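Local coordinates for protein 33 kDa chaperonin (Thermotoga maritima, PDB 1VQ0) that probably acts as a redox-regulated molecular chaperone that protects thermally unfolding and oxidatively damaged proteins from irreversible aggregation, at residues 241-245 and 275-279; 68-74 and 86-92. One frame throughout, in Å; residues are numbered along the deposited sequence.

How the contacts relate
Along the chain the two contacts follow in series: contact 2 pairs 68-74 with 86-92 in a beta hairpin, and contact 1 later brings 241-245 and 275-279 together round a zinc ion. Their centres lie about 13 Å apart, and the large mixed sheet connects them, since strand 94-99 stands between strand 84-90 of contact 2 and strand 235-241, which leads into contact 1. They also touch directly. Asp244 OD2 forms a salt bridge of 3.0 Å with Arg71 NH2, while Trp277 CH2 lies 3.6 Å from Val86 CG1 and its ring also packs on Gln88. The zinc centre, which probably serves as the redox switch, is thus seated against the sheet in this zinc-bound state.

Contact 1: 241-245 and 275-279; sequences YKCDC and CKWCN. With ZN (zinc ion), chain C.
Cys243 and Cys245 from one loop and Cys275 and Cys278 from the other direct their sulfurs at one zinc ion, the SG-zinc distances being 2.3 Å for Cys243 and Cys275 and 2.4 Å for Cys245 and Cys278. Across the site, Cys243 SG comes within 3.6 Å of Cys275 SG and Cys245 SG within 3.7 Å of Cys278 SG, spacings set by the shared metal. Each loop uses two different first torsions: SG is anti to the backbone N in Cys243 (chi1 -165°) and Cys275, but lies between N and the carbonyl carbon in Cys245 (chi1 71°) and Cys278, which turns both sulfurs of a loop to the same ion. Weak N-H bonds from Cys245 to Cys243 SG and from Cys278 to Cys275 SG may help orient these sulfurs. Tyr241 reaches over and its OH donates to Trp277 O at 2.6 Å, nearly along the C=O axis and in the plane of the ring; Cys278 CB also meets that ring at its edge. Trp277 offers its CB to Cys243 SG at 3.8 Å, and its indole then leads away, the sulfur lying oblique to the ring. This Cys4 centre is the Hsp33 zinc site; the predicted redox disulfides, Cys243-Cys245 and Cys275-Cys278, are absent here, SG and SG standing 3.9 Å apart in each pair. Around it, Tyr241 rests on helix 32-42 and takes a hydrogen bond from Gly97 N, Asp244 bridges to Arg96 of strand 94-99, and Trp277 makes a cation-pi contact with Arg96 and meets Tyr98 edge-to-face.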
loop_
_atom_site.group_PDB
_atom_site.type_symbol
_atom_site.label_atom_id
_atom_site.label_comp_id
_atom_site.label_asym_id
_atom_site.label_seq_id
_atom_site.Cartn_x
_atom_site.Cartn_y
_atom_site.Cartn_z
ATOM N N TYR A 241 22.122 1.369 -15.543
ATOM C CA TYR A 241 21.013 2.272 -15.730
ATOM C C TYR A 241 20.312 1.834 -17.020
ATOM O O TYR A 241 20.952 1.700 -18.067
ATOM C CB TYR A 241 21.466 3.750 -15.802
ATOM C CG TYR A 241 20.380 4.722 -15.459
ATOM C CD1 TYR A 241 19.474 5.121 -16.407
ATOM C CD2 TYR A 241 20.208 5.151 -14.159
ATOM C CE1 TYR A 241 18.442 5.974 -16.080
ATOM C CE2 TYR A 241 19.181 5.986 -13.806
ATOM C CZ TYR A 241 18.303 6.407 -14.777
ATOM O OH TYR A 241 17.273 7.256 -14.441
ATOM N N LYS A 242 19.002 1.619 -16.964
ATOM C CA LYS A 242 18.276 1.298 -18.177
ATOM C C LYS A 242 16.811 1.697 -18.109
ATOM O O LYS A 242 16.170 1.509 -17.106
ATOM C CB LYS A 242 18.397 -0.194 -18.499
ATOM C CG LYS A 242 18.320 -0.463 -19.998
ATOM C CD LYS A 242 18.172 -1.947 -20.300
ATOM C CE LYS A 242 17.555 -2.156 -21.688
ATOM N NZ LYS A 242 18.144 -3.347 -22.323
ATOM N N CYS A 243 16.314 2.233 -19.226
ATOM C CA CYS A 243 14.931 2.588 -19.441
ATOM C C CYS A 243 14.392 1.820 -20.686
ATOM O O CYS A 243 15.154 1.352 -21.470
ATOM C CB CYS A 243 14.818 4.083 -19.667
ATOM S SG CYS A 243 13.153 4.696 -19.525
ATOM N N ASP A 244 13.071 1.670 -20.793
ATOM C CA ASP A 244 12.411 0.963 -21.864
ATOM C C ASP A 244 11.637 1.955 -22.743
ATOM O O ASP A 244 10.876 1.554 -23.601
ATOM C CB ASP A 244 11.442 -0.138 -21.330
ATOM C CG ASP A 244 10.233 0.446 -20.585
ATOM O OD1 ASP A 244 10.245 1.635 -20.309
ATOM O OD2 ASP A 244 9.226 -0.192 -20.232
ATOM N N CYS A 245 11.789 3.252 -22.529
ATOM C CA CYS A 245 11.147 4.176 -23.453
ATOM C C CYS A 245 11.780 4.069 -24.849
ATOM O O CYS A 245 12.905 3.613 -25.034
ATOM C CB CYS A 245 11.233 5.602 -22.953
ATOM S SG CYS A 245 12.892 6.331 -23.031
ATOM N N CYS A 275 10.694 11.577 -21.363
ATOM C CA CYS A 275 10.594 10.427 -20.476
ATOM C C CYS A 275 11.075 10.836 -19.086
ATOM O O CYS A 275 12.184 11.373 -18.909
ATOM C CB CYS A 275 11.451 9.282 -20.994
ATOM S SG CYS A 275 11.529 7.941 -19.810
ATOM N N LYS A 276 10.215 10.621 -18.102
ATOM C CA LYS A 276 10.508 11.072 -16.736
ATOM C C LYS A 276 11.625 10.214 -16.126
ATOM O O LYS A 276 12.306 10.657 -15.211
ATOM C CB LYS A 276 9.241 11.040 -15.866
ATOM C CG LYS A 276 8.741 9.600 -15.527
ATOM C CD LYS A 276 7.368 9.579 -14.825
ATOM C CE LYS A 276 6.957 8.107 -14.576
ATOM N NZ LYS A 276 6.026 7.900 -13.409
ATOM N N TRP A 277 11.783 8.983 -16.611
ATOM C CA TRP A 277 12.786 8.074 -16.038
ATOM C C TRP A 277 14.239 8.323 -16.470
ATOM O O TRP A 277 15.200 8.141 -15.685
ATOM C CB TRP A 277 12.441 6.638 -16.317
ATOM C CG TRP A 277 11.177 6.087 -15.710
ATOM C CD1 TRP A 277 10.021 5.897 -16.376
ATOM C CD2 TRP A 277 10.943 5.591 -14.367
ATOM N NE1 TRP A 277 9.070 5.370 -15.547
ATOM C CE2 TRP A 277 9.620 5.121 -14.322
ATOM C CE3 TRP A 277 11.705 5.508 -13.202
ATOM C CZ2 TRP A 277 9.040 4.569 -13.169
ATOM C CZ3 TRP A 277 11.154 4.935 -12.066
ATOM C CH2 TRP A 277 9.815 4.502 -12.036
ATOM N N CYS A 278 14.422 8.729 -17.715
ATOM C CA CYS A 278 15.773 8.913 -18.233
ATOM C C CYS A 278 15.966 10.290 -18.910
ATOM O O CYS A 278 17.063 10.596 -19.387
ATOM C CB CYS A 278 16.132 7.775 -19.189
ATOM S SG CYS A 278 15.281 7.922 -20.754
ATOM N N ASN A 279 14.921 11.122 -18.907
ATOM C CA ASN A 279 15.003 12.470 -19.448
ATOM C C ASN A 279 15.356 12.489 -20.963
ATOM O O ASN A 279 15.867 13.460 -21.470
ATOM C CB ASN A 279 16.040 13.294 -18.678
ATOM C CG ASN A 279 15.837 14.802 -18.840
ATOM O OD1 ASN A 279 14.764 15.245 -19.192
ATOM N ND2 ASN A 279 16.861 15.569 -18.553
HETATM ZN ZN ZN C . 13.215 6.687 -20.726
#

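Contact 2: 68-74 and 86-92; sequences EKERWTL and VAQSTSE. With EDO (1,2-ethanediol), chain F.
As a non-hydrogen-bonded pair, Gln88 and Thr73 share a face of the hairpin, and their first torsions bring NE2 and OG1 together there: Gln88 CG is anti to its backbone N (chi1 -174°) with an extended chain, and Thr73 OG1 stands beside its own N (chi1 -54°). NE2 of Gln88 donates to Thr73 OG1 over 2.8 Å, almost straight and with the hydroxyl in the amide plane. A water accepts from both Gln88 NE2 and Arg71 NH1, Arg71 NH2 being salt-bridged to Asp244, while Gln88 OE1, 3.8 Å from Arg71 CD, accepts from Arg96; the amide is thereby gripped at both ends. A leucine in place of Gln88 would probably leave Thr73 OG1 without this donor and the water and Arg96 without their amide partner. On the reverse face, Trp72 CB packs 3.8 Å from Ser89 OG, and the indole NE1 donates to the O1 of an ethanediol probably from the crystallisation liquor.

Strand segments 71-74 and 86-90 run antiparallel at 161°, their axes approaching to 4.5 Å. Trp72 and Ser89, like Leu74 and Ala87, form a hydrogen-bonded pair, with Trp72 N to Ser89 O and Ser89 N to Trp72 O both 2.9 Å; Arg71-Thr90 is the other non-hydrogen-bonded pair. Beyond the strand ends, Ser91 N still bonds Glu70 O at 3.2 Å. This hairpin lies within the mixed sheet: strand 123-130 flanks 71-78, strand 94-99 flanks 84-90, and helix 46-62 packs on the face of Trp72 and Ala87, with Ser89 OG bound to Ala59 O.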
loop_
_atom_site.group_PDB
_atom_site.type_symbol
_atom_site.label_atom_id
_atom_site.label_comp_id
_atom_site.label_asym_id
_atom_site.label_seq_id
_atom_site.Cartn_x
_atom_site.Cartn_y
_atom_site.Cartn_z
ATOM N N GLU A 68 11.100 -13.484 -11.008
ATOM C CA GLU A 68 11.480 -13.425 -12.436
ATOM C C GLU A 68 10.632 -12.354 -13.134
ATOM O O GLU A 68 9.431 -12.348 -13.010
ATOM C CB GLU A 68 11.204 -14.793 -13.083
ATOM C CG GLU A 68 11.663 -14.906 -14.558
ATOM C CD GLU A 68 11.075 -16.116 -15.330
ATOM O OE1 GLU A 68 10.146 -16.831 -14.816
ATOM O OE2 GLU A 68 11.551 -16.349 -16.471
ATOM N N LYS A 69 11.247 -11.448 -13.863
ATOM C CA LYS A 69 10.511 -10.360 -14.535
ATOM C C LYS A 69 9.856 -9.368 -13.572
ATOM O O LYS A 69 8.969 -8.611 -13.964
ATOM C CB LYS A 69 9.477 -10.906 -15.529
ATOM C CG LYS A 69 10.125 -11.663 -16.735
ATOM C CD LYS A 69 9.098 -12.442 -17.523
ATOM C CE LYS A 69 9.808 -13.260 -18.626
ATOM N NZ LYS A 69 8.885 -14.027 -19.507
ATOM N N GLU A 70 10.303 -9.309 -12.327
ATOM C CA GLU A 70 9.776 -8.270 -11.438
ATOM C C GLU A 70 10.344 -6.891 -11.717
ATOM O O GLU A 70 11.541 -6.740 -11.969
ATOM C CB GLU A 70 10.022 -8.660 -9.984
ATOM C CG GLU A 70 9.510 -7.597 -8.994
ATOM C CD GLU A 70 9.570 -8.085 -7.554
ATOM O OE1 GLU A 70 9.890 -9.241 -7.356
ATOM O OE2 GLU A 70 9.353 -7.287 -6.634
ATOM N N ARG A 71 9.493 -5.871 -11.677
ATOM C CA ARG A 71 9.949 -4.510 -11.384
ATOM C C ARG A 71 9.568 -4.128 -9.949
ATOM O O ARG A 71 8.410 -4.214 -9.570
ATOM C CB ARG A 71 9.322 -3.473 -12.323
ATOM C CG ARG A 71 9.650 -3.662 -13.746
ATOM C CD ARG A 71 8.844 -2.801 -14.650
ATOM N NE ARG A 71 9.327 -2.972 -16.020
ATOM C CZ ARG A 71 8.946 -2.229 -17.040
ATOM N NH1 ARG A 71 8.033 -1.282 -16.846
ATOM N NH2 ARG A 71 9.455 -2.448 -18.251
ATOM N N TRP A 72 10.565 -3.654 -9.199
ATOM C CA TRP A 72 10.475 -3.263 -7.810
ATOM C C TRP A 72 10.706 -1.785 -7.758
ATOM O O TRP A 72 11.739 -1.341 -8.198
ATOM C CB TRP A 72 11.543 -3.995 -7.077
ATOM C CG TRP A 72 11.527 -3.937 -5.630
ATOM C CD1 TRP A 72 11.018 -4.892 -4.789
ATOM C CD2 TRP A 72 12.044 -2.888 -4.799
ATOM N NE1 TRP A 72 11.200 -4.501 -3.478
ATOM C CE2 TRP A 72 11.823 -3.268 -3.465
ATOM C CE3 TRP A 72 12.737 -1.683 -5.047
ATOM C CZ2 TRP A 72 12.272 -2.494 -2.387
ATOM C CZ3 TRP A 72 13.129 -0.917 -3.999
ATOM C CH2 TRP A 72 12.934 -1.338 -2.678
ATOM N N THR A 73 9.740 -1.004 -7.237
ATOM C CA THR A 73 9.836 0.460 -7.225
ATOM C C THR A 73 9.747 1.024 -5.799
ATOM O O THR A 73 8.757 0.793 -5.061
ATOM C CB THR A 73 8.723 1.086 -8.046
ATOM O OG1 THR A 73 8.700 0.549 -9.375
ATOM C CG2 THR A 73 8.898 2.605 -8.207
ATOM N N LEU A 74 10.751 1.826 -5.439
ATOM C CA LEU A 74 10.732 2.648 -4.207
ATOM C C LEU A 74 10.238 4.034 -4.550
ATOM O O LEU A 74 10.824 4.713 -5.338
ATOM C CB LEU A 74 12.120 2.778 -3.670
ATOM C CG LEU A 74 12.504 3.671 -2.530
ATOM C CD1 LEU A 74 11.679 3.072 -1.360
ATOM C CD2 LEU A 74 13.982 3.488 -2.317
ATOM N N VAL A 86 11.830 8.504 -6.635
ATOM C CA VAL A 86 11.357 7.242 -7.200
ATOM C C VAL A 86 12.544 6.449 -7.797
ATOM O O VAL A 86 13.316 6.960 -8.619
ATOM C CB VAL A 86 10.292 7.491 -8.319
ATOM C CG1 VAL A 86 9.782 6.202 -8.881
ATOM C CG2 VAL A 86 9.128 8.237 -7.791
ATOM N N ALA A 87 12.739 5.233 -7.329
ATOM C CA ALA A 87 13.775 4.396 -7.885
ATOM C C ALA A 87 13.251 3.033 -8.155
ATOM O O ALA A 87 12.698 2.410 -7.252
ATOM C CB ALA A 87 14.983 4.354 -6.990
ATOM N N GLN A 88 13.403 2.589 -9.413
ATOM C CA GLN A 88 12.981 1.255 -9.830
ATOM C C GLN A 88 14.178 0.370 -10.185
ATOM O O GLN A 88 15.087 0.825 -10.832
ATOM C CB GLN A 88 12.096 1.385 -11.009
ATOM C CG GLN A 88 11.473 0.090 -11.473
ATOM C CD GLN A 88 10.453 0.349 -12.522
ATOM O OE1 GLN A 88 10.763 0.336 -13.711
ATOM N NE2 GLN A 88 9.221 0.556 -12.108
ATOM N N SER A 89 14.157 -0.867 -9.719
ATOM C CA SER A 89 15.058 -1.940 -10.117
ATOM C C SER A 89 14.304 -3.161 -10.692
ATOM O O SER A 89 13.096 -3.307 -10.520
ATOM C CB SER A 89 15.883 -2.397 -8.934
ATOM O OG SER A 89 15.063 -2.996 -7.955
ATOM N N THR A 90 15.039 -4.011 -11.407
ATOM C CA THR A 90 14.473 -5.153 -12.080
ATOM C C THR A 90 15.225 -6.445 -11.797
ATOM O O THR A 90 16.369 -6.445 -11.324
ATOM C CB THR A 90 14.482 -4.957 -13.604
ATOM O OG1 THR A 90 15.828 -4.994 -14.062
ATOM C CG2 THR A 90 14.017 -3.576 -13.961
ATOM N N SER A 91 14.585 -7.547 -12.164
ATOM C CA SER A 91 15.218 -8.840 -12.039
ATOM C C SER A 91 16.458 -8.982 -12.974
ATOM O O SER A 91 17.332 -9.791 -12.692
ATOM C CB SER A 91 14.216 -9.953 -12.272
ATOM O OG SER A 91 13.533 -9.756 -13.477
ATOM N N GLU A 92 16.546 -8.147 -14.022
ATOM C CA GLU A 92 17.694 -8.126 -14.947
ATOM C C GLU A 92 18.818 -7.196 -14.469
ATOM O O GLU A 92 19.683 -6.795 -15.251
ATOM C CB GLU A 92 17.287 -7.704 -16.379
ATOM C CG GLU A 92 15.960 -8.226 -16.899
ATOM C CD GLU A 92 14.805 -7.292 -16.518
ATOM O OE1 GLU A 92 14.854 -6.086 -16.907
ATOM O OE2 GLU A 92 13.861 -7.761 -15.819
HETATM C C1 EDO F . 11.753 -7.422 -2.328
HETATM O O1 EDO F . 10.844 -6.705 -1.519
HETATM C C2 EDO F . 11.952 -8.907 -2.021
HETATM O O2 EDO F . 12.314 -9.207 -0.656
HETATM O O HOH W 1 7.089 0.552 -14.558
#